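Local atomic coordinates of acyl-CoA thioesterase II TesB2 (Mycobacterium marinum, PDB entry 3U0A), a protein that probably catalyses the hydrolysis of fatty acyl-CoA thioesters to free fatty acids and coenzyme A. Residues A125-G134 with V154-A163; H189-D198 with H223-D234. One frame throughout, in Å; residues are numbered along the deposited sequence.

How the contacts relate
Contact 2 lies close to the centre of the chain and is largely buried, whereas contact 1 sits about 21 Å from it, between centres, on the flank of the molecule, and is partly exposed. In contact 2 a helix, 186-200, packs on the long strand 217-227 and the loop that follows; contact 1 lays a proline-rich loop along strand 152-156 and the turn after it. Their chemistry follows this difference. The core joins methyl groups to aromatic faces and buries histidine hydrogen bonds, while the flank uses proline rings, aliphatic side chains and one arginine reaching a backbone carbonyl. The two meet where Val154 packs on Met196.

Contact 1 of 2, residues A125-G134 with V154-A163; sequences AAPPPDDLPG and VRIVPRDLLA
Ala125 begins the contact beside Ala163: its carbonyl O is 3.4 Å from Ala163 CB, and the two methyl groups are near neighbours. Pro127 then turns its ring toward the other segment. CD, on the ring's edge, meets Val157 CG1 at 3.9 Å, while CG reaches Leu161 CB; a rigid apolar ring suits this place between two aliphatic side chains. At Pro129 the chain enters a type I turn, whose Leu132 N bonds back to Pro129 O. The same oxygen takes a second hydrogen bond from Arg155 NH1 (2.9 Å, 164° at the hydrogen), with the donor well above the carbonyl plane and on the opposite face from Leu132 N. The loop thus lies against strand 152-156, an outermost strand of this double hot-dog chain, whose Arg155 backbone pairs with Trp175. An extended chain from CG to NE carries the guanidinium to the turn, and Pro129 O lies at its edge, in plane; its NH2 forms a salt bridge with Asp153. A long salt bridge from Asp130 OD1 to Arg155 NH1, 3.5 Å, is doubtful, since Asp130 has two conformers. Leu132 fits between Arg155 and the following turn, its CB by Arg155 CB. With CG anti to the carbonyl carbon (chi1 -73°), its two methyls reach different partners: CD1 is 4.0 Å from Val157 CG2, and CD2 is 3.5 Å from Pro158 CD. Gly134 closes the segment with a CA-H...O contact, CA to Val154 O 3.3 Å; its positive phi (38°) suits glycine, and the absence of a side chain lets CA come so near the strand.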
loop_
_atom_site.group_PDB
_atom_site.type_symbol
_atom_site.label_atom_id
_atom_site.label_comp_id
_atom_site.label_asym_id
_atom_site.label_seq_id
_atom_site.Cartn_x
_atom_site.Cartn_y
_atom_site.Cartn_z
ATOM N N ALA A 125 -10.790 16.090 14.054
ATOM C CA ALA A 125 -11.080 17.482 14.255
ATOM C C ALA A 125 -10.161 18.286 13.355
ATOM O O ALA A 125 -8.930 18.242 13.493
ATOM C CB ALA A 125 -10.868 17.872 15.721
ATOM N N ALA A 126 -10.760 18.953 12.383
ATOM C CA ALA A 126 -10.066 19.932 11.569
ATOM C C ALA A 126 -10.936 21.191 11.587
ATOM O O ALA A 126 -12.128 21.140 11.968
ATOM C CB ALA A 126 -9.843 19.428 10.152
ATOM N N PRO A 127 -10.327 22.334 11.271
ATOM C CA PRO A 127 -11.141 23.519 11.190
ATOM C C PRO A 127 -11.774 23.537 9.812
ATOM O O PRO A 127 -11.233 22.910 8.899
ATOM C CB PRO A 127 -10.140 24.657 11.378
ATOM C CG PRO A 127 -8.833 24.084 11.001
ATOM C CD PRO A 127 -8.888 22.633 11.322
ATOM N N PRO A 128 -12.924 24.222 9.656
ATOM C CA PRO A 128 -13.492 24.250 8.327
ATOM C C PRO A 128 -12.560 24.944 7.327
ATOM O O PRO A 128 -11.702 25.730 7.726
ATOM C CB PRO A 128 -14.793 25.036 8.513
ATOM C CG PRO A 128 -15.179 24.790 9.918
ATOM C CD PRO A 128 -13.896 24.629 10.683
ATOM N N PRO A 129 -12.709 24.641 6.032
ATOM C CA PRO A 129 -11.836 25.299 5.046
ATOM C C PRO A 129 -12.098 26.796 4.904
ATOM O O PRO A 129 -11.193 27.560 4.603
ATOM C CB PRO A 129 -12.197 24.587 3.737
ATOM C CG PRO A 129 -13.586 24.060 3.953
ATOM C CD PRO A 129 -13.684 23.726 5.412
ATOM N N ASP A 130 -13.342 27.187 5.151
ATOM C CA ASP A 130 -13.754 28.542 4.787
ATOM C C ASP A 130 -13.025 29.629 5.569
ATOM O O ASP A 130 -12.815 30.741 5.024
ATOM C CB ASP A 130 -15.277 28.729 4.828
ATOM C CG ASP A 130 -15.895 28.689 3.438
ATOM O OD1 ASP A 130 -15.179 28.293 2.484
ATOM O OD2 ASP A 130 -17.087 29.057 3.309
ATOM N N ASP A 131 -12.585 29.315 6.786
ATOM C CA ASP A 131 -11.817 30.264 7.581
ATOM C C ASP A 131 -10.299 29.944 7.536
ATOM O O ASP A 131 -9.559 30.307 8.439
ATOM C CB ASP A 131 -12.390 30.352 9.036
ATOM C CG ASP A 131 -12.485 28.963 9.765
ATOM O OD1 ASP A 131 -11.727 28.026 9.404
ATOM O OD2 ASP A 131 -13.305 28.836 10.727
ATOM N N LEU A 132 -9.847 29.282 6.470
ATOM C CA LEU A 132 -8.427 29.046 6.263
ATOM C C LEU A 132 -8.038 29.750 4.976
ATOM O O LEU A 132 -8.854 29.782 4.053
ATOM C CB LEU A 132 -8.138 27.548 6.142
ATOM C CG LEU A 132 -8.203 26.695 7.408
ATOM C CD1 LEU A 132 -7.881 25.254 7.034
ATOM C CD2 LEU A 132 -7.278 27.192 8.510
ATOM N N PRO A 133 -6.785 30.283 4.900
ATOM C CA PRO A 133 -6.265 31.139 3.786
ATOM C C PRO A 133 -5.737 30.416 2.518
ATOM O O PRO A 133 -6.011 30.876 1.394
ATOM C CB PRO A 133 -5.111 31.891 4.451
ATOM C CG PRO A 133 -4.562 30.885 5.427
ATOM C CD PRO A 133 -5.740 30.055 5.922
ATOM N N GLY A 134 -4.988 29.322 2.674
ATOM C CA GLY A 134 -4.316 28.714 1.505
ATOM C C GLY A 134 -3.769 29.770 0.521
ATOM O O GLY A 134 -3.184 29.453 -0.535
ATOM N N VAL A 154 -6.826 24.977 -2.436
ATOM C CA VAL A 154 -5.998 24.186 -1.537
ATOM C C VAL A 154 -5.750 24.949 -0.258
ATOM O O VAL A 154 -5.321 26.089 -0.308
ATOM C CB VAL A 154 -4.670 23.840 -2.203
ATOM C CG1 VAL A 154 -3.941 22.803 -1.376
ATOM C CG2 VAL A 154 -4.915 23.361 -3.641
ATOM N N ARG A 155 -6.039 24.349 0.898
ATOM C CA ARG A 155 -5.957 25.118 2.152
ATOM C C ARG A 155 -5.302 24.252 3.183
ATOM O O ARG A 155 -5.807 23.166 3.479
ATOM C CB ARG A 155 -7.344 25.568 2.599
ATOM C CG ARG A 155 -8.047 26.410 1.557
ATOM C CD ARG A 155 -9.280 27.164 2.048
ATOM N NE ARG A 155 -9.940 27.762 0.883
ATOM C CZ ARG A 155 -11.069 28.469 0.884
ATOM N NH1 ARG A 155 -11.724 28.740 2.005
ATOM N NH2 ARG A 155 -11.551 28.926 -0.275
ATOM N N ILE A 156 -4.169 24.729 3.704
ATOM C CA ILE A 156 -3.271 23.925 4.520
ATOM C C ILE A 156 -3.500 24.275 5.963
ATOM O O ILE A 156 -3.323 25.413 6.358
ATOM C CB ILE A 156 -1.791 24.144 4.112
ATOM C CG1 ILE A 156 -1.691 24.065 2.567
ATOM C CG2 ILE A 156 -0.866 23.114 4.774
ATOM C CD1 ILE A 156 -0.367 23.578 1.991
ATOM N N VAL A 157 -3.921 23.292 6.748
ATOM C CA VAL A 157 -4.189 23.528 8.138
ATOM C C VAL A 157 -2.878 23.979 8.774
ATOM O O VAL A 157 -1.839 23.333 8.608
ATOM C CB VAL A 157 -4.798 22.295 8.851
ATOM C CG1 VAL A 157 -5.106 22.627 10.295
ATOM C CG2 VAL A 157 -6.092 21.873 8.172
ATOM N N PRO A 158 -2.905 25.142 9.446
ATOM C CA PRO A 158 -1.787 25.700 10.213
ATOM C C PRO A 158 -1.324 24.798 11.325
ATOM O O PRO A 158 -2.148 24.099 11.961
ATOM C CB PRO A 158 -2.392 26.958 10.829
ATOM C CG PRO A 158 -3.440 27.378 9.885
ATOM C CD PRO A 158 -4.020 26.102 9.356
ATOM N N ARG A 159 -0.022 24.818 11.590
ATOM C CA ARG A 159 0.521 23.879 12.572
ATOM C C ARG A 159 -0.254 24.018 13.930
ATOM O O ARG A 159 -0.575 23.014 14.589
ATOM C CB ARG A 159 2.054 24.024 12.698
ATOM N N ASP A 160 -0.614 25.247 14.299
ATOM C CA ASP A 160 -1.317 25.509 15.586
ATOM C C ASP A 160 -2.768 25.046 15.706
ATOM O O ASP A 160 -3.295 24.990 16.811
ATOM C CB ASP A 160 -1.307 27.015 15.905
ATOM C CG ASP A 160 -0.042 27.446 16.591
ATOM O OD1 ASP A 160 0.685 26.560 17.099
ATOM O OD2 ASP A 160 0.238 28.662 16.638
ATOM N N LEU A 161 -3.428 24.779 14.587
ATOM C CA LEU A 161 -4.806 24.291 14.622
ATOM C C LEU A 161 -4.897 22.759 14.419
ATOM O O LEU A 161 -5.994 22.171 14.538
ATOM C CB LEU A 161 -5.657 25.035 13.591
ATOM C CG LEU A 161 -5.582 26.556 13.775
ATOM C CD1 LEU A 161 -6.358 27.309 12.675
ATOM C CD2 LEU A 161 -6.028 26.928 15.202
ATOM N N LEU A 162 -3.776 22.119 14.111
ATOM C CA LEU A 162 -3.827 20.730 13.703
ATOM C C LEU A 162 -4.079 19.884 14.938
ATOM O O LEU A 162 -3.425 20.085 15.952
ATOM C CB LEU A 162 -2.509 20.338 13.046
ATOM C CG LEU A 162 -2.368 18.916 12.512
ATOM C CD1 LEU A 162 -1.309 18.920 11.406
ATOM C CD2 LEU A 162 -2.021 17.949 13.637
ATOM N N ALA A 163 -5.012 18.944 14.864
ATOM C CA ALA A 163 -5.291 18.061 15.997
ATOM C C ALA A 163 -4.269 16.918 16.008
ATOM O O ALA A 163 -4.362 15.994 15.188
ATOM C CB ALA A 163 -6.714 17.503 15.909
#

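Contact 2 of 2, residues H189-D198 with H223-D234; sequences HICALAYMSD and HAMWFMRGFRAD
The buried core of a hot-dog fold is built here from helix 186-200, strand 217-227 and the loop beyond it. Near the N-terminal end of the helix, His189 ND1 accepts the backbone N-H of Ala233 (3.0 Å, 163°) in the plane of its ring, while NE2 bonds to Pro183 O. With both ring nitrogens bonded, the imidazole's rotation is fixed. Its CE1 lies over the centre of the Arg232 guanidinium, 3.6 Å from CZ, the planes steeply inclined so that a ring edge points at the guanidinium face. That guanidinium is held side-on by Asp234, NE to OD1 and NH2 to OD2, and also pairs with Asp184. Further in, apolar branches meet aromatic faces as CH-pi contacts. Ile190 CG2, anti to the backbone N, sits 3.6 Å from the Phe227 ring centroid, almost on its normal. Leu193 CD1 covers the Phe231 face nearer its rim, 3.6 Å from CZ. The extended, unbranched Met225 slips its sulfur against the small Ala194, SD to CB 3.6 Å. At the far end His223 ND1 donates a nearly straight bond (172°) to the syn lone pair of Asp198 OD1, 2.7 Å away, with carboxylate and imidazole almost coplanar. Phe66 meets the His223 ring edge-to-face, and Ala42 of helix 34-51 packs on both residues. Helix and strand segments run at 144°, a long helix wrapped by a curved antiparallel sheet, as in the hot-dog fold of this thioesterase family.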
loop_
_atom_site.group_PDB
_atom_site.type_symbol
_atom_site.label_atom_id
_atom_site.label_comp_id
_atom_site.label_asym_id
_atom_site.label_seq_id
_atom_site.Cartn_x
_atom_site.Cartn_y
_atom_site.Cartn_z
ATOM N N HIS A 189 -13.337 11.261 -11.039
ATOM C CA HIS A 189 -13.191 11.719 -9.680
ATOM C C HIS A 189 -12.079 10.973 -9.005
ATOM O O HIS A 189 -11.240 11.583 -8.382
ATOM C CB HIS A 189 -14.530 11.652 -8.922
ATOM C CG HIS A 189 -15.535 12.678 -9.407
ATOM N ND1 HIS A 189 -15.814 13.782 -8.724
ATOM C CD2 HIS A 189 -16.268 12.750 -10.587
ATOM C CE1 HIS A 189 -16.678 14.520 -9.421
ATOM N NE2 HIS A 189 -16.959 13.876 -10.554
ATOM N N ILE A 190 -12.055 9.652 -9.172
ATOM C CA ILE A 190 -10.991 8.804 -8.625
ATOM C C ILE A 190 -9.608 9.306 -9.110
ATOM O O ILE A 190 -8.722 9.537 -8.298
ATOM C CB ILE A 190 -11.267 7.300 -8.928
ATOM C CG1 ILE A 190 -12.487 6.802 -8.139
ATOM C CG2 ILE A 190 -10.114 6.421 -8.500
ATOM C CD1 ILE A 190 -13.197 5.631 -8.802
ATOM N N CYS A 191 -9.476 9.535 -10.419
ATOM C CA CYS A 191 -8.258 10.086 -11.006
ATOM C C CYS A 191 -7.905 11.466 -10.450
ATOM O O CYS A 191 -6.753 11.752 -10.176
ATOM C CB CYS A 191 -8.368 10.149 -12.530
ATOM S SG CYS A 191 -8.271 8.534 -13.355
ATOM N N ALA A 192 -8.906 12.307 -10.273
ATOM C CA ALA A 192 -8.703 13.622 -9.696
ATOM C C ALA A 192 -8.064 13.479 -8.311
ATOM O O ALA A 192 -7.051 14.105 -8.034
ATOM C CB ALA A 192 -10.028 14.398 -9.631
ATOM N N LEU A 193 -8.646 12.624 -7.467
ATOM C CA LEU A 193 -8.154 12.417 -6.108
ATOM C C LEU A 193 -6.758 11.765 -6.108
ATOM O O LEU A 193 -5.885 12.147 -5.301
ATOM C CB LEU A 193 -9.149 11.574 -5.285
ATOM C CG LEU A 193 -8.747 11.165 -3.857
ATOM C CD1 LEU A 193 -9.971 10.927 -3.013
ATOM C CD2 LEU A 193 -7.892 9.915 -3.846
ATOM N N ALA A 194 -6.565 10.787 -6.994
ATOM C CA ALA A 194 -5.306 10.063 -7.064
ATOM C C ALA A 194 -4.201 11.010 -7.567
ATOM O O ALA A 194 -3.057 10.970 -7.090
ATOM C CB ALA A 194 -5.436 8.828 -7.962
ATOM N N TYR A 195 -4.582 11.886 -8.495
ATOM C CA TYR A 195 -3.681 12.903 -9.011
ATOM C C TYR A 195 -3.226 13.888 -7.932
ATOM O O TYR A 195 -2.011 14.135 -7.743
ATOM C CB TYR A 195 -4.362 13.670 -10.164
ATOM C CG TYR A 195 -3.504 14.746 -10.788
ATOM C CD1 TYR A 195 -2.470 14.411 -11.613
ATOM C CD2 TYR A 195 -3.712 16.099 -10.519
ATOM C CE1 TYR A 195 -1.672 15.369 -12.191
ATOM C CE2 TYR A 195 -2.918 17.073 -11.101
ATOM C CZ TYR A 195 -1.894 16.696 -11.933
ATOM O OH TYR A 195 -1.063 17.611 -12.524
ATOM N N MET A 196 -4.189 14.467 -7.218
ATOM C CA MET A 196 -3.836 15.436 -6.160
ATOM C C MET A 196 -3.012 14.821 -5.044
ATOM O O MET A 196 -2.129 15.486 -4.511
ATOM C CB MET A 196 -5.052 16.127 -5.589
ATOM C CG MET A 196 -5.623 17.164 -6.537
ATOM S SD MET A 196 -4.658 18.676 -6.571
ATOM C CE MET A 196 -4.971 19.352 -4.933
ATOM N N SER A 197 -3.282 13.548 -4.706
ATOM C CA SER A 197 -2.458 12.833 -3.713
ATOM C C SER A 197 -1.026 12.652 -4.242
ATOM O O SER A 197 -0.057 12.969 -3.575
ATOM C CB SER A 197 -3.059 11.476 -3.320
ATOM O OG SER A 197 -2.135 10.666 -2.596
ATOM N N ASP A 198 -0.900 12.196 -5.467
ATOM C CA ASP A 198 0.422 12.134 -6.058
ATOM C C ASP A 198 1.185 13.479 -6.057
ATOM O O ASP A 198 2.408 13.460 -6.089
ATOM C CB ASP A 198 0.363 11.519 -7.472
ATOM C CG ASP A 198 0.219 9.996 -7.438
ATOM O OD1 ASP A 198 0.485 9.401 -6.370
ATOM O OD2 ASP A 198 -0.176 9.406 -8.465
ATOM N N HIS A 223 3.132 4.228 -5.002
ATOM C CA HIS A 223 1.926 4.570 -4.304
ATOM C C HIS A 223 1.019 3.353 -4.267
ATOM O O HIS A 223 1.112 2.447 -5.107
ATOM C CB HIS A 223 1.225 5.848 -4.857
ATOM C CG HIS A 223 0.622 5.713 -6.255
ATOM N ND1 HIS A 223 0.233 6.767 -6.950
ATOM C CD2 HIS A 223 0.340 4.601 -7.046
ATOM C CE1 HIS A 223 -0.284 6.356 -8.137
ATOM N NE2 HIS A 223 -0.203 5.040 -8.187
ATOM N N ALA A 224 0.168 3.339 -3.246
ATOM C CA ALA A 224 -0.831 2.301 -3.010
ATOM C C ALA A 224 -2.058 3.039 -2.560
ATOM O O ALA A 224 -1.956 3.896 -1.687
ATOM C CB ALA A 224 -0.366 1.329 -1.915
ATOM N N MET A 225 -3.209 2.716 -3.149
ATOM C CA MET A 225 -4.477 3.425 -2.845
ATOM C C MET A 225 -5.664 2.482 -2.732
ATOM O O MET A 225 -5.682 1.409 -3.342
ATOM C CB MET A 225 -4.784 4.470 -3.905
ATOM C CG MET A 225 -3.701 5.520 -4.073
ATOM S SD MET A 225 -4.076 6.712 -5.357
ATOM C CE MET A 225 -2.505 7.616 -5.375
ATOM N N TRP A 226 -6.649 2.891 -1.927
ATOM C CA TRP A 226 -7.847 2.098 -1.717
ATOM C C TRP A 226 -9.011 3.002 -1.771
ATOM O O TRP A 226 -9.084 3.946 -1.012
ATOM C CB TRP A 226 -7.773 1.358 -0.380
ATOM C CG TRP A 226 -6.631 0.342 -0.304
ATOM C CD1 TRP A 226 -6.671 -1.004 -0.605
ATOM C CD2 TRP A 226 -5.268 0.576 0.118
ATOM N NE1 TRP A 226 -5.460 -1.595 -0.414
ATOM C CE2 TRP A 226 -4.572 -0.699 -0.003
ATOM C CE3 TRP A 226 -4.568 1.677 0.563
ATOM C CZ2 TRP A 226 -3.242 -0.838 0.326
ATOM C CZ3 TRP A 226 -3.210 1.521 0.886
ATOM C CH2 TRP A 226 -2.576 0.287 0.776
ATOM N N PHE A 227 -9.931 2.732 -2.680
ATOM C CA PHE A 227 -11.048 3.637 -2.958
ATOM C C PHE A 227 -12.284 3.033 -2.377
ATOM O O PHE A 227 -12.838 2.106 -2.934
ATOM C CB PHE A 227 -11.189 3.856 -4.463
ATOM C CG PHE A 227 -9.918 4.280 -5.106
ATOM C CD1 PHE A 227 -9.387 5.528 -4.846
ATOM C CD2 PHE A 227 -9.217 3.426 -5.924
ATOM C CE1 PHE A 227 -8.194 5.925 -5.418
ATOM C CE2 PHE A 227 -8.024 3.822 -6.495
ATOM C CZ PHE A 227 -7.514 5.073 -6.247
ATOM N N MET A 228 -12.694 3.543 -1.226
ATOM C CA MET A 228 -13.721 2.875 -0.411
ATOM C C MET A 228 -15.183 3.335 -0.663
ATOM O O MET A 228 -16.074 2.516 -0.710
ATOM C CB MET A 228 -13.394 3.043 1.077
ATOM C CG MET A 228 -12.264 2.184 1.616
ATOM S SD MET A 228 -10.754 3.060 2.143
ATOM C CE MET A 228 -11.363 4.500 2.998
ATOM N N ARG A 229 -15.437 4.636 -0.783
ATOM C CA ARG A 229 -16.821 5.143 -0.912
ATOM C C ARG A 229 -16.842 6.234 -1.945
ATOM O O ARG A 229 -15.823 6.861 -2.220
ATOM C CB ARG A 229 -17.336 5.710 0.418
ATOM C CG ARG A 229 -17.577 4.658 1.480
ATOM C CD ARG A 229 -17.653 5.293 2.858
ATOM N NE ARG A 229 -17.709 4.288 3.921
ATOM C CZ ARG A 229 -16.666 3.810 4.612
ATOM N NH1 ARG A 229 -15.417 4.239 4.412
ATOM N NH2 ARG A 229 -16.880 2.873 5.525
ATOM N N GLY A 230 -18.001 6.465 -2.521
ATOM C CA GLY A 230 -18.146 7.534 -3.495
ATOM C C GLY A 230 -18.010 8.916 -2.883
ATOM O O GLY A 230 -18.378 9.151 -1.720
ATOM N N PHE A 231 -17.476 9.824 -3.681
ATOM C CA PHE A 231 -17.259 11.208 -3.268
ATOM C C PHE A 231 -17.341 12.099 -4.510
ATOM O O PHE A 231 -17.576 11.613 -5.611
ATOM C CB PHE A 231 -15.866 11.334 -2.619
ATOM C CG PHE A 231 -14.735 11.002 -3.565
ATOM C CD1 PHE A 231 -14.303 9.696 -3.718
ATOM C CD2 PHE A 231 -14.145 11.999 -4.326
ATOM C CE1 PHE A 231 -13.288 9.385 -4.600
ATOM C CE2 PHE A 231 -13.134 11.702 -5.215
ATOM C CZ PHE A 231 -12.701 10.391 -5.355
ATOM N N ARG A 232 -17.111 13.389 -4.331
ATOM C CA ARG A 232 -16.961 14.304 -5.440
ATOM C C ARG A 232 -15.754 15.218 -5.259
ATOM O O ARG A 232 -15.640 15.905 -4.245
ATOM C CB ARG A 232 -18.223 15.135 -5.558
ATOM C CG ARG A 232 -19.400 14.391 -6.179
ATOM C CD ARG A 232 -20.455 15.331 -6.754
ATOM N NE ARG A 232 -19.927 16.132 -7.874
ATOM C CZ ARG A 232 -20.003 15.812 -9.166
ATOM N NH1 ARG A 232 -20.592 14.692 -9.562
ATOM N NH2 ARG A 232 -19.477 16.635 -10.071
ATOM N N ALA A 233 -14.852 15.236 -6.241
ATOM C CA ALA A 233 -13.660 16.074 -6.181
ATOM C C ALA A 233 -13.878 17.550 -6.478
ATOM O O ALA A 233 -12.950 18.293 -6.360
ATOM C CB ALA A 233 -12.625 15.534 -7.106
ATOM N N ASP A 234 -15.075 17.955 -6.904
ATOM C CA ASP A 234 -15.447 19.367 -6.944
ATOM C C ASP A 234 -16.167 19.849 -5.648
ATOM O O ASP A 234 -16.717 20.964 -5.603
ATOM C CB ASP A 234 -16.304 19.691 -8.183
ATOM C CG ASP A 234 -17.455 18.709 -8.389
ATOM O OD1 ASP A 234 -17.653 17.815 -7.535
ATOM O OD2 ASP A 234 -18.131 18.814 -9.432
#